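Local structure of glycoprotein E (Human herpesvirus 1, 2GIY) at the interface of chains A and B. The protein forms with gI a viral receptor for the Fc part of host IgG and is required for cell-to-cell spread of the virus in epithelial cells. Numbering follows the deposited sequence. Chains: chain A/B, Glycoprotein E.

The interface of chains A and B. Residues chain A 8-9, 12, 38, 40; chain B 67, 71-72, 155.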
loop_
_atom_site.group_PDB
_atom_site.type_symbol
_atom_site.label_atom_id
_atom_site.label_comp_id
_atom_site.label_asym_id
_atom_site.label_seq_id
_atom_site.Cartn_x
_atom_site.Cartn_y
_atom_site.Cartn_z
ATOM N N VAL A 8 11.166 11.612 10.923
ATOM C CA VAL A 8 9.957 10.798 10.988
ATOM C C VAL A 8 8.819 11.618 11.591
ATOM O O VAL A 8 8.819 11.908 12.786
ATOM C CB VAL A 8 10.190 9.541 11.847
ATOM C CG1 VAL A 8 8.937 8.679 11.870
ATOM C CG2 VAL A 8 11.373 8.758 11.299
ATOM N N ARG A 9 7.851 11.991 10.756
ATOM C CA ARG A 9 6.718 12.784 11.214
ATOM C C ARG A 9 5.463 12.529 10.386
ATOM O O ARG A 9 5.479 11.752 9.428
ATOM C CB ARG A 9 7.075 14.264 11.170
ATOM N N THR A 12 1.027 7.816 8.814
ATOM C CA THR A 12 1.164 6.787 7.793
ATOM C C THR A 12 -0.114 5.957 7.780
ATOM O O THR A 12 -0.560 5.486 8.822
ATOM C CB THR A 12 2.350 5.843 8.078
ATOM O OG1 THR A 12 3.579 6.550 7.889
ATOM C CG2 THR A 12 2.308 4.642 7.144
ATOM N N ILE A 38 -0.840 5.165 11.617
ATOM C CA ILE A 38 0.237 5.302 12.587
ATOM C C ILE A 38 0.672 6.762 12.640
ATOM O O ILE A 38 1.194 7.293 11.662
ATOM C CB ILE A 38 1.466 4.435 12.209
ATOM C CG1 ILE A 38 1.075 2.958 12.154
ATOM C CG2 ILE A 38 2.580 4.642 13.230
ATOM C CD1 ILE A 38 2.232 2.023 11.830
ATOM N N HIS A 40 3.179 9.426 13.736
ATOM C CA HIS A 40 4.590 9.449 14.122
ATOM C C HIS A 40 4.980 10.576 15.075
ATOM O O HIS A 40 6.089 10.588 15.610
ATOM C CB HIS A 40 5.459 9.500 12.864
ATOM C CG HIS A 40 5.183 8.384 11.904
ATOM N ND1 HIS A 40 5.331 7.057 12.245
ATOM C CD2 HIS A 40 4.730 8.395 10.628
ATOM C CE1 HIS A 40 4.979 6.300 11.221
ATOM N NE2 HIS A 40 4.610 7.087 10.228
ATOM N N GLU B 67 5.956 -3.842 12.683
ATOM C CA GLU B 67 5.765 -2.666 11.842
ATOM C C GLU B 67 6.204 -1.350 12.474
ATOM O O GLU B 67 6.959 -0.596 11.865
ATOM C CB GLU B 67 4.305 -2.563 11.403
ATOM C CG GLU B 67 3.982 -1.284 10.640
ATOM C CD GLU B 67 2.661 -1.370 9.915
ATOM O OE1 GLU B 67 1.673 -1.812 10.534
ATOM O OE2 GLU B 67 2.610 -0.995 8.726
ATOM N N TYR B 71 9.967 2.153 11.785
ATOM C CA TYR B 71 10.171 3.597 11.831
ATOM C C TYR B 71 11.132 4.012 12.945
ATOM O O TYR B 71 11.738 5.080 12.881
ATOM C CB TYR B 71 8.829 4.323 12.008
ATOM C CG TYR B 71 7.808 3.955 10.955
ATOM C CD1 TYR B 71 7.051 2.792 11.071
ATOM C CD2 TYR B 71 7.645 4.736 9.810
ATOM C CE1 TYR B 71 6.156 2.409 10.069
ATOM C CE2 TYR B 71 6.759 4.362 8.803
ATOM C CZ TYR B 71 6.020 3.199 8.937
ATOM O OH TYR B 71 5.157 2.813 7.933
ATOM N N HIS B 72 11.278 3.159 13.954
ATOM C CA HIS B 72 12.164 3.441 15.087
ATOM C C HIS B 72 12.902 2.175 15.512
ATOM O O HIS B 72 12.703 1.671 16.619
ATOM C CB HIS B 72 11.345 3.970 16.264
ATOM C CG HIS B 72 10.590 5.226 15.956
ATOM N ND1 HIS B 72 11.215 6.427 15.702
ATOM C CD2 HIS B 72 9.260 5.464 15.851
ATOM C CE1 HIS B 72 10.304 7.352 15.454
ATOM N NE2 HIS B 72 9.109 6.792 15.539
ATOM N N HIS B 155 12.448 9.571 5.616
ATOM C CA HIS B 155 11.295 9.052 6.344
ATOM C C HIS B 155 10.637 7.963 5.513
ATOM O O HIS B 155 10.428 8.140 4.316
ATOM C CB HIS B 155 10.287 10.170 6.624
ATOM C CG HIS B 155 8.968 9.678 7.134
ATOM N ND1 HIS B 155 8.855 8.840 8.224
ATOM C CD2 HIS B 155 7.704 9.910 6.706
ATOM C CE1 HIS B 155 7.579 8.578 8.445
ATOM N NE2 HIS B 155 6.860 9.216 7.538
HETATM O O HOH W 1 4.182 9.650 7.013
#
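This patch belongs to a two-fold symmetric contact between two copies of the C-terminal domain of the gE ectodomain, the part of the viral Fc receptor that carries the Fc-binding region and an Ig V fold. The dimer is that of the deposited assembly, and the structure alone does not show whether it forms on the virion.

Ring packing lies at the centre. A:His40 crosses B:Tyr71 obliquely and points its CE1 at one face of the phenol ring, near the rim, 3.4 Å from CD2 of B:Tyr71. B:His155 turns its CE1 edge toward a face of A:His40, planes 76° apart, with CE1 3.6 Å from CD2 of A:His40. B:His155 has CG anti to its backbone N (chi1 169°), and its ring lies against the backbone of A:Val8 and A:Arg9.

A hydrogen bond within chain A, NE2 of A:His40 to the hydroxyl OG1 of A:Thr12 at 2.6 Å, should hold the rotation of A:His40; OG1 sits in the imidazole plane at its edge. No direct polar bond crosses this patch. Instead, a water in the plane of B:His155 bonds to NE2 of that ring at 2.8 Å (161° at H) and lies 3.3 Å from OG1 of A:Thr12. With A:His40 and B:His155 so near, charge on one might disfavour charge on the other.

Van der Waals contacts flank the rings. A:Val8 CG1, anti to the backbone N, lies 3.7 Å from CE1 of B:His155, and B:His72 borders the same methyl. Tip to tip, the A:Thr12 methyl CG2 meets the phenol OH of B:Tyr71 at 3.5 Å. A:Ile38 CD1 rests 3.9 Å from the carboxylate carbon CD of B:Glu67.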